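Long-range contacts in mitogen-activated protein kinase kinase kinase 7 interacting protein 1 (PDB 2IRM), which is probably an adapter that binds and activates the kinase TAK1 by promoting its autophosphorylation, and has the fold of the PP2C phosphatase family: residues C268-L273 / L350-N356; R176-C180 / N294-V298; Y25-R31 / H326-M331; E19-Q23 / E33-S37; S46-L52 / E75-G79. The contacts are given in a common frame with arbitrary orientation. Numbering follows the deposited sequence.

Contact 1: C268-L273 / L350-N356; sequences CRFLVL and LLIRNFN
Two antiparallel strands pair here in one of the two sheets of a PP2C-type beta-sandwich; the short axes lie 4.6 Å apart, with N-to-C directions at 159°. Leu350 (chi1 t, chi2 p) enters first, its CD1 3.6 Å from Val272 CG1. Leu351 and Leu273 form a hydrogen-bonded pair, with Leu273 N to Leu351 O at 2.7 Å and Leu351 N to Leu273 O at 3.1 Å. Ile352 faces Val272 in a non-hydrogen-bonded pair: Ile352 CG1 is 3.8 Å from Val272 CG2, and Ile352 CG2 is 3.7 Å from Phe270 CD1. Arg353 pairs with Leu271, its N donating to Leu271 O (2.9 Å) and its O accepting from Leu271 N (2.7 Å). Asn354 lies opposite Phe270, CA to CA 4.3 Å. At Phe355 (phi/psi -95/-40) the register slips in the pattern of a classic beta bulge: Arg269 O accepts from both Phe355 N (2.9 Å) and Asn356 N (2.7 Å). The Phe355 ring turns back along the partner strand, with CZ 4.0 Å from Leu271 CB and CD2 3.8 Å from Cys268 CB. Strands 176-181 and 15-25 extend the sheet. Helices 292-304 and 311-334 cover the face of Val272 and Ile352, while Arg353 NE, on the other face, binds Tyr53 OH of strand 50-59.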
# COMPACT_ATOMS: atom_id res chain seq x y z
N CYS A 268 17.57 -11.34 -12.29
CA CYS A 268 16.37 -10.60 -11.89
C CYS A 268 15.55 -10.20 -13.11
O CYS A 268 16.05 -9.50 -14.00
CB CYS A 268 16.72 -9.34 -11.10
SG CYS A 268 17.58 -9.66 -9.55
N ARG A 269 14.30 -10.64 -13.15
CA ARG A 269 13.50 -10.49 -14.36
C ARG A 269 12.64 -9.24 -14.39
O ARG A 269 12.71 -8.47 -15.36
CB ARG A 269 12.66 -11.75 -14.62
CG ARG A 269 13.49 -12.99 -14.95
CD ARG A 269 14.65 -12.63 -15.90
NE ARG A 269 14.97 -13.66 -16.88
CZ ARG A 269 14.09 -14.47 -17.48
NH1 ARG A 269 12.79 -14.38 -17.22
NH2 ARG A 269 14.52 -15.36 -18.36
N PHE A 270 11.85 -9.03 -13.35
CA PHE A 270 11.00 -7.84 -13.24
C PHE A 270 10.46 -7.66 -11.84
O PHE A 270 10.32 -8.63 -11.10
CB PHE A 270 9.85 -7.88 -14.25
CG PHE A 270 8.96 -9.08 -14.12
CD1 PHE A 270 7.78 -9.01 -13.39
CD2 PHE A 270 9.30 -10.29 -14.72
CE1 PHE A 270 6.94 -10.12 -13.26
CE2 PHE A 270 8.47 -11.41 -14.60
CZ PHE A 270 7.29 -11.32 -13.87
N LEU A 271 10.14 -6.43 -11.48
CA LEU A 271 9.65 -6.12 -10.14
C LEU A 271 8.18 -5.72 -10.17
O LEU A 271 7.74 -5.00 -11.07
CB LEU A 271 10.51 -5.03 -9.52
CG LEU A 271 9.97 -4.37 -8.26
CD1 LEU A 271 10.98 -4.44 -7.14
CD2 LEU A 271 9.56 -2.94 -8.56
N VAL A 272 7.43 -6.19 -9.18
CA VAL A 272 5.99 -5.96 -9.13
C VAL A 272 5.59 -5.20 -7.88
O VAL A 272 5.82 -5.66 -6.76
CB VAL A 272 5.20 -7.27 -9.20
CG1 VAL A 272 3.75 -7.03 -8.86
CG2 VAL A 272 5.32 -7.87 -10.59
N LEU A 273 4.98 -4.03 -8.06
CA LEU A 273 4.48 -3.27 -6.92
C LEU A 273 2.97 -3.40 -6.81
O LEU A 273 2.26 -3.24 -7.80
CB LEU A 273 4.91 -1.81 -6.96
CG LEU A 273 6.41 -1.53 -6.82
CD1 LEU A 273 6.65 -0.03 -6.75
CD2 LEU A 273 6.99 -2.26 -5.62
N LEU A 350 -1.41 -1.81 -10.05
CA LEU A 350 -0.34 -2.72 -10.36
C LEU A 350 0.79 -2.01 -11.13
O LEU A 350 0.54 -1.34 -12.14
CB LEU A 350 -0.89 -3.89 -11.16
CG LEU A 350 0.03 -5.06 -11.48
CD1 LEU A 350 0.70 -5.58 -10.23
CD2 LEU A 350 -0.74 -6.15 -12.17
N LEU A 351 2.01 -2.13 -10.63
CA LEU A 351 3.18 -1.60 -11.31
C LEU A 351 4.18 -2.70 -11.62
O LEU A 351 4.67 -3.36 -10.70
CB LEU A 351 3.87 -0.54 -10.45
CG LEU A 351 3.71 0.92 -10.90
CD1 LEU A 351 2.25 1.36 -10.90
CD2 LEU A 351 4.53 1.82 -10.02
N ILE A 352 4.47 -2.90 -12.90
CA ILE A 352 5.52 -3.83 -13.29
C ILE A 352 6.72 -3.12 -13.92
O ILE A 352 6.64 -2.65 -15.06
CB ILE A 352 5.02 -4.97 -14.20
CG1 ILE A 352 3.93 -5.77 -13.49
CG2 ILE A 352 6.16 -5.90 -14.58
CD1 ILE A 352 2.55 -5.44 -13.96
N ARG A 353 7.80 -3.03 -13.16
CA ARG A 353 9.08 -2.56 -13.67
C ARG A 353 9.79 -3.77 -14.25
O ARG A 353 10.03 -4.75 -13.55
CB ARG A 353 9.90 -1.92 -12.55
CG ARG A 353 11.32 -1.51 -12.94
CD ARG A 353 11.36 -0.71 -14.25
NE ARG A 353 12.67 -0.10 -14.48
CZ ARG A 353 13.72 -0.73 -15.01
NH1 ARG A 353 13.65 -2.01 -15.36
NH2 ARG A 353 14.86 -0.07 -15.18
N ASN A 354 10.12 -3.69 -15.54
CA ASN A 354 10.69 -4.81 -16.27
C ASN A 354 12.18 -4.68 -16.53
O ASN A 354 12.63 -3.69 -17.12
CB ASN A 354 9.96 -5.00 -17.61
CG ASN A 354 10.48 -6.20 -18.39
OD1 ASN A 354 10.40 -7.35 -17.93
ND2 ASN A 354 11.01 -5.95 -19.59
N PHE A 355 12.94 -5.69 -16.11
CA PHE A 355 14.36 -5.78 -16.47
C PHE A 355 14.52 -6.66 -17.71
O PHE A 355 15.32 -6.35 -18.59
CB PHE A 355 15.21 -6.32 -15.32
CG PHE A 355 14.78 -5.86 -13.96
CD1 PHE A 355 14.66 -4.51 -13.66
CD2 PHE A 355 14.51 -6.79 -12.95
CE1 PHE A 355 14.27 -4.09 -12.40
CE2 PHE A 355 14.12 -6.38 -11.69
CZ PHE A 355 13.99 -5.02 -11.41
N ASN A 356 13.76 -7.76 -17.76
CA ASN A 356 13.85 -8.74 -18.85
C ASN A 356 12.49 -9.20 -19.38
O ASN A 356 11.72 -9.89 -18.68
CB ASN A 356 14.71 -9.93 -18.41
CG ASN A 356 16.11 -9.52 -17.98
OD1 ASN A 356 16.81 -8.83 -18.72
ND2 ASN A 356 16.52 -9.94 -16.79

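Contact 2: R176-C180 / N294-V298; sequences RALLC and NRELV
Leu178 (chi1 m, chi2 t) reaches from its strand onto helix 292-304, laying CD1 against Asn294 CB at 3.7 Å. This is a helix-on-sheet layer of the PP2C beta-sandwich. Strand 176-180 is extended, segment 294-298 is helical, and their short axes pass 10.7 Å apart at a signed angle of -59°, so the helix runs obliquely across the strand. Arg176, Leu178 and Cys180, every second residue, point toward the helix. Leu178 CA is closest to Asn294 CA (7.9 Å) and Cys180 CA to Val298 CA (8.2 Å), one helical turn further on. Leu178 CD1 also lies 4.2 Å from Val298 CG2 and 4.3 Å from Leu297 CD2, and Cys180 SG (chi1 m) sits 4.0 Å from Val298 CG2. Met274 of the neighbouring strand 268-274 touches both Leu178 and Leu297. A polar bond closes one end of this apolar seam: Arg176 (chi1 t, chi2 t, chi3 m), whose NE forms a salt bridge with Asp196, donates from NH1 to Asn294 OD1 at 2.7 Å.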
# COMPACT_ATOMS: atom_id res chain seq x y z
N ARG A 176 2.66 -3.82 -1.31
CA ARG A 176 3.59 -4.94 -1.39
C ARG A 176 4.53 -4.91 -2.58
O ARG A 176 4.18 -4.41 -3.65
CB ARG A 176 2.80 -6.26 -1.38
CG ARG A 176 3.60 -7.50 -1.00
CD ARG A 176 2.72 -8.73 -1.05
NE ARG A 176 1.56 -8.64 -0.15
CZ ARG A 176 0.48 -9.40 -0.27
NH1 ARG A 176 0.41 -10.31 -1.24
NH2 ARG A 176 -0.53 -9.27 0.59
N ALA A 177 5.71 -5.49 -2.40
CA ALA A 177 6.75 -5.57 -3.42
C ALA A 177 7.24 -7.01 -3.66
O ALA A 177 7.65 -7.72 -2.73
CB ALA A 177 7.91 -4.69 -3.04
N LEU A 178 7.20 -7.42 -4.93
CA LEU A 178 7.65 -8.75 -5.35
C LEU A 178 8.79 -8.67 -6.36
O LEU A 178 8.73 -7.87 -7.31
CB LEU A 178 6.50 -9.54 -5.96
CG LEU A 178 5.21 -9.74 -5.16
CD1 LEU A 178 4.26 -10.69 -5.88
CD2 LEU A 178 5.47 -10.22 -3.74
N LEU A 179 9.81 -9.48 -6.16
CA LEU A 179 10.86 -9.66 -7.16
C LEU A 179 10.72 -11.02 -7.81
O LEU A 179 10.56 -12.04 -7.14
CB LEU A 179 12.26 -9.52 -6.55
CG LEU A 179 13.45 -9.16 -7.45
CD1 LEU A 179 13.99 -10.36 -8.20
CD2 LEU A 179 13.15 -8.02 -8.42
N CYS A 180 10.77 -11.03 -9.14
CA CYS A 180 10.71 -12.28 -9.86
C CYS A 180 12.09 -12.61 -10.38
O CYS A 180 12.64 -11.90 -11.22
CB CYS A 180 9.70 -12.19 -11.00
SG CYS A 180 8.07 -11.73 -10.42
N ASN A 294 0.34 -14.03 -4.22
CA ASN A 294 1.49 -13.63 -5.03
C ASN A 294 1.69 -14.56 -6.21
O ASN A 294 1.62 -14.13 -7.36
CB ASN A 294 2.78 -13.62 -4.19
CG ASN A 294 2.66 -12.77 -2.93
OD1 ASN A 294 2.04 -11.71 -2.91
ND2 ASN A 294 3.29 -13.25 -1.86
N ARG A 295 1.93 -15.84 -5.94
CA ARG A 295 2.17 -16.83 -6.98
C ARG A 295 1.10 -16.75 -8.07
O ARG A 295 1.42 -16.84 -9.26
CB ARG A 295 2.24 -18.25 -6.40
CG ARG A 295 3.60 -18.63 -5.80
CD ARG A 295 4.68 -18.90 -6.87
NE ARG A 295 4.34 -20.00 -7.77
CZ ARG A 295 4.25 -19.91 -9.10
NH1 ARG A 295 4.50 -18.76 -9.72
NH2 ARG A 295 3.91 -20.99 -9.81
N GLU A 296 -0.15 -16.57 -7.67
CA GLU A 296 -1.26 -16.51 -8.62
C GLU A 296 -1.31 -15.20 -9.38
O GLU A 296 -1.84 -15.14 -10.49
CB GLU A 296 -2.60 -16.81 -7.94
CG GLU A 296 -2.84 -18.30 -7.65
CD GLU A 296 -2.79 -19.18 -8.90
OE1 GLU A 296 -3.43 -18.85 -9.93
OE2 GLU A 296 -2.12 -20.23 -8.85
N LEU A 297 -0.74 -14.14 -8.80
CA LEU A 297 -0.58 -12.88 -9.51
C LEU A 297 0.54 -12.99 -10.55
O LEU A 297 0.40 -12.49 -11.66
CB LEU A 297 -0.28 -11.75 -8.52
CG LEU A 297 0.04 -10.35 -9.07
CD1 LEU A 297 -1.19 -9.67 -9.63
CD2 LEU A 297 0.65 -9.50 -7.98
N VAL A 298 1.63 -13.64 -10.17
CA VAL A 298 2.78 -13.83 -11.06
C VAL A 298 2.70 -15.02 -12.03
O VAL A 298 3.56 -15.15 -12.91
CB VAL A 298 4.04 -14.22 -10.26
CG1 VAL A 298 5.19 -14.59 -11.18
CG2 VAL A 298 4.45 -13.07 -9.35

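Contact 3: Y25-R31 / H326-M331; sequences YKDDGRR and HHDTYM
An aromatic cluster of Tyr25, His326, His327 and Tyr330 fastens a beta-hairpin turn to helix 311-334 in this PP2C-type fold. Segment 25-31 links strand 15-25 to strand 31-33. Lys26 N donates to Arg30 O at 3.0 Å, and a weak bond of 3.0 Å joins Gly29 N to Lys26 O. Asp27 and Asp28 have near-helical angles, and Gly29 turns the chain at phi/psi 144/-41, where a CB would jam against the preceding carbonyl oxygen. Across from it, residues 326-331 are regular helix, with Tyr25 CA 7.8 Å from His327 CA. Tyr25 (chi1 m) points into the helix side chains. His327 (chi1 t) presents its edge to the Tyr25 ring face in a T-shaped pair, centroids 4.6 Å apart and planes at 77°; its CD2 is 3.4 Å from Tyr25 CD1. Tyr25 CB makes a CH-pi contact over the face of Tyr330 (chi1 t), 4.1 Å from the ring centroid. Arg31 lays its guanidinium over a face of the His327 ring, and Met331 CE reaches 3.5 Å from Gly29 CA. His326 (chi1 t) ties the cluster to helix 276-285 through its NE2, bonded to Glu284 OE1. Its other ring nitrogen, His326 ND1, shares a hydrogen bond of 2.7 Å with Tyr25 OH.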
# COMPACT_ATOMS: atom_id res chain seq x y z
N TYR A 25 -19.86 -2.80 -4.36
CA TYR A 25 -20.71 -3.78 -5.02
C TYR A 25 -22.14 -3.73 -4.48
O TYR A 25 -22.35 -3.89 -3.28
CB TYR A 25 -20.15 -5.20 -4.84
CG TYR A 25 -18.74 -5.47 -5.34
CD1 TYR A 25 -18.20 -4.78 -6.43
CD2 TYR A 25 -17.95 -6.45 -4.73
CE1 TYR A 25 -16.91 -5.06 -6.89
CE2 TYR A 25 -16.67 -6.73 -5.18
CZ TYR A 25 -16.16 -6.03 -6.26
OH TYR A 25 -14.89 -6.30 -6.71
N LYS A 26 -23.12 -3.51 -5.35
CA LYS A 26 -24.51 -3.61 -4.92
C LYS A 26 -24.99 -5.05 -4.99
O LYS A 26 -24.69 -5.78 -5.94
CB LYS A 26 -25.45 -2.70 -5.73
CG LYS A 26 -25.53 -1.23 -5.27
CD LYS A 26 -25.90 -1.08 -3.79
CE LYS A 26 -24.65 -0.93 -2.91
NZ LYS A 26 -24.87 -1.31 -1.48
N ASP A 27 -25.74 -5.45 -3.95
CA ASP A 27 -26.41 -6.75 -3.91
C ASP A 27 -27.24 -6.94 -5.18
O ASP A 27 -27.22 -8.01 -5.78
CB ASP A 27 -27.29 -6.84 -2.66
CG ASP A 27 -28.39 -7.88 -2.79
OD1 ASP A 27 -29.50 -7.53 -3.28
OD2 ASP A 27 -28.15 -9.05 -2.40
N ASP A 28 -27.96 -5.88 -5.56
CA ASP A 28 -28.66 -5.78 -6.83
C ASP A 28 -27.88 -6.43 -7.99
O ASP A 28 -28.38 -7.34 -8.64
CB ASP A 28 -28.99 -4.29 -7.07
CG ASP A 28 -28.97 -3.90 -8.56
OD1 ASP A 28 -29.37 -4.72 -9.42
OD2 ASP A 28 -28.55 -2.73 -8.86
N GLY A 29 -26.64 -5.98 -8.21
CA GLY A 29 -25.83 -6.43 -9.34
C GLY A 29 -24.98 -5.27 -9.85
O GLY A 29 -23.80 -5.44 -10.19
N ARG A 30 -25.60 -4.10 -9.88
CA ARG A 30 -24.97 -2.82 -10.21
C ARG A 30 -23.76 -2.55 -9.30
O ARG A 30 -23.57 -3.23 -8.29
CB ARG A 30 -26.02 -1.71 -10.07
CG ARG A 30 -25.85 -0.52 -11.00
CD ARG A 30 -27.19 0.07 -11.41
NE ARG A 30 -27.80 -0.69 -12.50
CZ ARG A 30 -28.03 -0.20 -13.74
NH1 ARG A 30 -27.70 1.07 -14.06
NH2 ARG A 30 -28.59 -0.99 -14.65
N ARG A 31 -22.93 -1.58 -9.68
CA ARG A 31 -21.77 -1.19 -8.87
C ARG A 31 -21.70 0.32 -8.69
O ARG A 31 -22.41 1.07 -9.35
CB ARG A 31 -20.46 -1.70 -9.49
CG ARG A 31 -20.36 -3.20 -9.65
CD ARG A 31 -19.04 -3.57 -10.28
NE ARG A 31 -19.12 -4.81 -11.05
CZ ARG A 31 -18.14 -5.29 -11.82
NH1 ARG A 31 -16.99 -4.64 -11.93
NH2 ARG A 31 -18.33 -6.42 -12.49
N HIS A 326 -12.64 -11.05 -8.71
CA HIS A 326 -13.07 -10.61 -7.39
C HIS A 326 -14.59 -10.48 -7.33
O HIS A 326 -15.21 -10.97 -6.39
CB HIS A 326 -12.39 -9.28 -7.01
CG HIS A 326 -12.55 -8.90 -5.57
ND1 HIS A 326 -13.47 -7.97 -5.14
CD2 HIS A 326 -11.89 -9.32 -4.46
CE1 HIS A 326 -13.37 -7.84 -3.82
NE2 HIS A 326 -12.42 -8.65 -3.39
N HIS A 327 -15.18 -9.83 -8.32
CA HIS A 327 -16.62 -9.61 -8.31
C HIS A 327 -17.38 -10.89 -8.66
O HIS A 327 -18.56 -11.02 -8.33
CB HIS A 327 -17.00 -8.45 -9.23
CG HIS A 327 -18.46 -8.12 -9.21
ND1 HIS A 327 -19.35 -8.62 -10.13
CD2 HIS A 327 -19.18 -7.33 -8.38
CE1 HIS A 327 -20.56 -8.15 -9.87
NE2 HIS A 327 -20.49 -7.37 -8.81
N ASP A 328 -16.71 -11.84 -9.32
CA ASP A 328 -17.29 -13.17 -9.54
C ASP A 328 -17.33 -13.94 -8.24
O ASP A 328 -18.32 -14.61 -7.95
CB ASP A 328 -16.51 -13.97 -10.58
CG ASP A 328 -16.68 -13.43 -11.99
OD1 ASP A 328 -17.70 -12.75 -12.25
OD2 ASP A 328 -15.80 -13.69 -12.83
N THR A 329 -16.25 -13.85 -7.46
CA THR A 329 -16.17 -14.49 -6.16
C THR A 329 -17.26 -13.93 -5.25
O THR A 329 -17.90 -14.68 -4.52
CB THR A 329 -14.78 -14.31 -5.52
OG1 THR A 329 -13.79 -14.85 -6.40
CG2 THR A 329 -14.69 -15.01 -4.18
N TYR A 330 -17.48 -12.61 -5.31
CA TYR A 330 -18.59 -11.98 -4.60
C TYR A 330 -19.94 -12.48 -5.13
O TYR A 330 -20.82 -12.86 -4.35
CB TYR A 330 -18.52 -10.45 -4.68
CG TYR A 330 -19.80 -9.73 -4.30
CD1 TYR A 330 -20.68 -9.26 -5.28
CD2 TYR A 330 -20.15 -9.53 -2.96
CE1 TYR A 330 -21.86 -8.60 -4.94
CE2 TYR A 330 -21.33 -8.87 -2.61
CZ TYR A 330 -22.18 -8.41 -3.61
OH TYR A 330 -23.34 -7.76 -3.28
N MET A 331 -20.11 -12.46 -6.45
CA MET A 331 -21.37 -12.87 -7.05
C MET A 331 -21.63 -14.38 -6.94
O MET A 331 -22.79 -14.81 -6.92
CB MET A 331 -21.47 -12.39 -8.50
CG MET A 331 -21.83 -10.92 -8.64
SD MET A 331 -23.47 -10.53 -8.01
CE MET A 331 -23.50 -8.75 -8.11

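Contact 4: E19-Q23 / E33-S37; sequences EAINQ and EGYES
Both backbones are extended near Gln23 and Glu33, which form an antiparallel non-hydrogen-bonded pair with CA atoms 4.4 Å apart. Next to it, Gly34 N donates to Asn22 O at 3.1 Å, and Glu33 CA makes a CA-H...O contact of 3.3 Å to the same oxygen. Beyond this point residues 34-36 bow outward around Ile21, and the chain returns at Ser37, whose CA is 6.3 Å from Ile21 CA. Ile21 (chi1 t, chi2 p) fills the gap between the segments. Its CD1 approaches Glu36 O (3.7 Å), its CG1 lies 3.8 Å from Gly34 O, and its CG2 is 3.1 Å from Glu33 OE2. A CB on Gly34 would clash with Asn22 OD1, so the glycine lets the asparagine side chain (chi1 p) pass close to the loop. The contact is the open end of the 15-25/31-33 hairpin, away from its turn, at the edge of the sheet, where 31-33 is the outermost strand of this chain. On the inner side, strand 344-354 receives bonds from Asn22 N at Asp347 OD1 and supplies Arg345 NH2 to Ile21 O, while Ala20 packs on Val319 and Val323 of helix 311-334.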
# COMPACT_ATOMS: atom_id res chain seq x y z
N GLU A 19 -4.64 -0.09 -13.53
CA GLU A 19 -5.43 0.53 -12.48
C GLU A 19 -6.88 0.15 -12.66
O GLU A 19 -7.40 0.13 -13.78
CB GLU A 19 -5.35 2.05 -12.57
CG GLU A 19 -4.07 2.71 -12.06
CD GLU A 19 -4.06 4.22 -12.33
OE1 GLU A 19 -4.67 4.68 -13.32
OE2 GLU A 19 -3.42 4.95 -11.54
N ALA A 20 -7.52 -0.15 -11.54
CA ALA A 20 -8.98 -0.20 -11.50
C ALA A 20 -9.45 0.60 -10.29
O ALA A 20 -8.90 0.49 -9.18
CB ALA A 20 -9.49 -1.62 -11.46
N ILE A 21 -10.47 1.42 -10.53
CA ILE A 21 -10.98 2.37 -9.57
C ILE A 21 -11.83 1.67 -8.53
O ILE A 21 -12.49 0.68 -8.83
CB ILE A 21 -11.78 3.49 -10.31
CG1 ILE A 21 -12.55 4.39 -9.34
CG2 ILE A 21 -12.67 2.91 -11.42
CD1 ILE A 21 -11.71 5.47 -8.71
N ASN A 22 -11.79 2.17 -7.30
CA ASN A 22 -12.52 1.55 -6.18
C ASN A 22 -14.00 1.38 -6.48
O ASN A 22 -14.60 2.17 -7.22
CB ASN A 22 -12.31 2.34 -4.88
CG ASN A 22 -12.99 3.70 -4.90
OD1 ASN A 22 -14.21 3.80 -4.77
ND2 ASN A 22 -12.20 4.75 -5.05
N GLN A 23 -14.59 0.33 -5.92
CA GLN A 23 -16.00 0.04 -6.16
C GLN A 23 -16.74 -0.39 -4.91
O GLN A 23 -16.18 -1.05 -4.03
CB GLN A 23 -16.15 -1.05 -7.21
CG GLN A 23 -15.87 -0.61 -8.62
CD GLN A 23 -16.15 -1.69 -9.65
OE1 GLN A 23 -16.27 -1.40 -10.83
NE2 GLN A 23 -16.26 -2.93 -9.20
N GLU A 33 -18.57 2.75 -8.78
CA GLU A 33 -17.20 3.24 -8.94
C GLU A 33 -17.08 4.61 -8.31
O GLU A 33 -18.02 5.41 -8.38
CB GLU A 33 -16.84 3.37 -10.42
CG GLU A 33 -16.39 2.08 -11.09
CD GLU A 33 -15.89 2.30 -12.52
OE1 GLU A 33 -16.37 3.24 -13.20
OE2 GLU A 33 -15.02 1.52 -12.96
N GLY A 34 -15.93 4.88 -7.69
CA GLY A 34 -15.63 6.21 -7.18
C GLY A 34 -15.23 7.18 -8.27
O GLY A 34 -15.37 6.90 -9.47
N TYR A 35 -14.75 8.35 -7.85
CA TYR A 35 -14.28 9.40 -8.75
C TYR A 35 -12.80 9.62 -8.45
O TYR A 35 -11.93 9.46 -9.31
CB TYR A 35 -15.08 10.68 -8.50
CG TYR A 35 -14.54 11.94 -9.15
CD1 TYR A 35 -14.42 12.04 -10.54
CD2 TYR A 35 -14.19 13.04 -8.37
CE1 TYR A 35 -13.93 13.21 -11.14
CE2 TYR A 35 -13.70 14.22 -8.97
CZ TYR A 35 -13.58 14.29 -10.35
OH TYR A 35 -13.11 15.44 -10.94
N GLU A 36 -12.56 9.99 -7.20
CA GLU A 36 -11.24 10.12 -6.62
C GLU A 36 -10.58 8.75 -6.52
O GLU A 36 -11.15 7.84 -5.91
CB GLU A 36 -11.38 10.72 -5.21
CG GLU A 36 -12.79 10.56 -4.54
CD GLU A 36 -13.08 9.16 -3.96
OE1 GLU A 36 -12.26 8.66 -3.14
OE2 GLU A 36 -14.14 8.58 -4.29
N SER A 37 -9.40 8.59 -7.11
CA SER A 37 -8.55 7.46 -6.74
C SER A 37 -7.89 7.81 -5.43
O SER A 37 -7.55 8.97 -5.20
CB SER A 37 -7.47 7.17 -7.79
OG SER A 37 -6.81 5.94 -7.52

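Contact 5: S46-L52 / E75-G79; sequences SDNNTSL and ELLLG
A cis peptide bond between Leu78 and Gly79, rare before a residue other than proline, lies in the loop between helix 63-75 and helix 87-108. Just upstream, Leu76 and Leu77 pack against the hairpin joining strands 39-45 and 50-59 in one of the sheets of the PP2C-type sandwich. An Asx turn shapes the hairpin loop: Asp47 OD2 accepts from Asn49 N at 2.9 Å and weakly from Thr50 N at 3.3 Å. Thr50 O receives both Ser46 N (3.0 Å) and Asp47 N (3.1 Å). The two segments come closest at Ser46 and Leu77, CA to CA 5.7 Å, where Ser46 OG donates to Leu77 O at 3.1 Å. Leu76, first residue out of helical angles (phi/psi -150/62), places CD1 4.3 Å from Leu52 CD1 and also contacts helix 87-108. Leu77 (chi1 m, chi2 t) wedges between hairpin side chains: its CD2 lies 3.4 Å from Ser46 CB and 4.1 Å from Thr50 CG2, and its CD1 is 3.8 Å from Leu52 CD1.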
# COMPACT_ATOMS: atom_id res chain seq x y z
N SER A 46 14.81 10.34 -11.98
CA SER A 46 15.42 11.58 -11.52
C SER A 46 16.69 11.87 -12.30
O SER A 46 17.06 13.03 -12.49
CB SER A 46 15.73 11.51 -10.03
OG SER A 46 17.13 11.41 -9.81
N ASP A 47 17.33 10.81 -12.77
CA ASP A 47 18.64 10.87 -13.42
C ASP A 47 18.96 9.50 -14.02
O ASP A 47 18.32 8.50 -13.67
CB ASP A 47 19.70 11.29 -12.40
CG ASP A 47 21.05 10.64 -12.63
OD1 ASP A 47 21.76 11.07 -13.57
OD2 ASP A 47 21.37 9.71 -11.87
N ASN A 48 19.94 9.46 -14.93
CA ASN A 48 20.50 8.21 -15.48
C ASN A 48 20.57 7.01 -14.51
O ASN A 48 20.18 5.90 -14.87
CB ASN A 48 21.91 8.46 -16.03
CG ASN A 48 21.91 9.26 -17.33
OD1 ASN A 48 20.91 9.32 -18.04
ND2 ASN A 48 23.05 9.87 -17.64
N ASN A 49 21.06 7.25 -13.29
CA ASN A 49 21.18 6.21 -12.27
C ASN A 49 19.91 6.08 -11.47
O ASN A 49 19.39 4.98 -11.31
CB ASN A 49 22.34 6.51 -11.31
CG ASN A 49 23.66 6.75 -12.02
OD1 ASN A 49 23.91 6.20 -13.10
ND2 ASN A 49 24.53 7.55 -11.41
N THR A 50 19.42 7.21 -10.96
CA THR A 50 18.34 7.20 -9.98
C THR A 50 16.95 7.21 -10.59
O THR A 50 16.65 8.02 -11.48
CB THR A 50 18.46 8.39 -9.01
OG1 THR A 50 19.83 8.59 -8.64
CG2 THR A 50 17.62 8.14 -7.76
N SER A 51 16.11 6.31 -10.10
CA SER A 51 14.69 6.27 -10.46
C SER A 51 13.86 5.73 -9.29
O SER A 51 14.35 4.95 -8.47
CB SER A 51 14.48 5.44 -11.72
OG SER A 51 15.13 4.19 -11.60
N LEU A 52 12.60 6.15 -9.21
CA LEU A 52 11.73 5.78 -8.10
C LEU A 52 10.44 5.14 -8.61
O LEU A 52 9.80 5.63 -9.54
CB LEU A 52 11.39 7.02 -7.28
CG LEU A 52 11.29 7.00 -5.76
CD1 LEU A 52 10.60 8.28 -5.28
CD2 LEU A 52 10.57 5.76 -5.21
N GLU A 75 12.58 14.53 -0.91
CA GLU A 75 13.65 14.23 0.04
C GLU A 75 14.71 13.30 -0.51
O GLU A 75 15.82 13.23 0.03
CB GLU A 75 13.10 13.71 1.37
CG GLU A 75 12.91 14.81 2.40
CD GLU A 75 11.52 14.81 3.02
OE1 GLU A 75 10.97 13.71 3.29
OE2 GLU A 75 10.95 15.91 3.21
N LEU A 76 14.39 12.60 -1.60
CA LEU A 76 15.37 11.72 -2.24
C LEU A 76 15.19 11.58 -3.74
O LEU A 76 14.96 10.48 -4.23
CB LEU A 76 15.39 10.35 -1.57
CG LEU A 76 14.08 9.73 -1.08
CD1 LEU A 76 13.50 8.76 -2.09
CD2 LEU A 76 14.35 9.04 0.21
N LEU A 77 15.31 12.69 -4.48
CA LEU A 77 15.30 12.64 -5.94
C LEU A 77 16.13 13.76 -6.56
O LEU A 77 16.63 13.58 -7.67
CB LEU A 77 13.88 12.49 -6.50
CG LEU A 77 13.19 11.12 -6.64
CD1 LEU A 77 11.86 11.25 -7.34
CD2 LEU A 77 14.05 10.10 -7.38
N LEU A 78 16.29 14.87 -5.86
CA LEU A 78 16.87 16.08 -6.46
C LEU A 78 17.93 16.75 -5.58
O LEU A 78 17.63 17.67 -4.81
CB LEU A 78 15.76 17.08 -6.80
CG LEU A 78 15.01 17.70 -5.62
CD1 LEU A 78 13.55 17.94 -5.98
CD2 LEU A 78 15.13 16.82 -4.39
N GLY A 79 19.17 16.29 -5.71
CA GLY A 79 19.42 14.86 -5.81
C GLY A 79 20.35 14.52 -4.67
O GLY A 79 21.57 14.70 -4.76

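In the fold
Contacts 1 and 2 adjoin, centres 9 Å apart: strands 268-274 and 176-181 are sheet neighbours, and Val272 N lies 2.8 Å from Leu178 O. Contact 4 reaches the same sheet through strand 15-25, with its centre 24 Å from that of contact 1, and touches contact 3, which continues the 15-25/31-33 hairpin out to helix 311-334. Contact 5 belongs to the other sheet, 42 Å from contact 3 between centres and across the chain's centre. Along the chain, contact 3 encloses contacts 2 and 5, and crosses contacts 1 and 4. Residues near the N-terminus thus meet C-terminal helix and strand, completing a single sandwich domain with helices flanking both sheets.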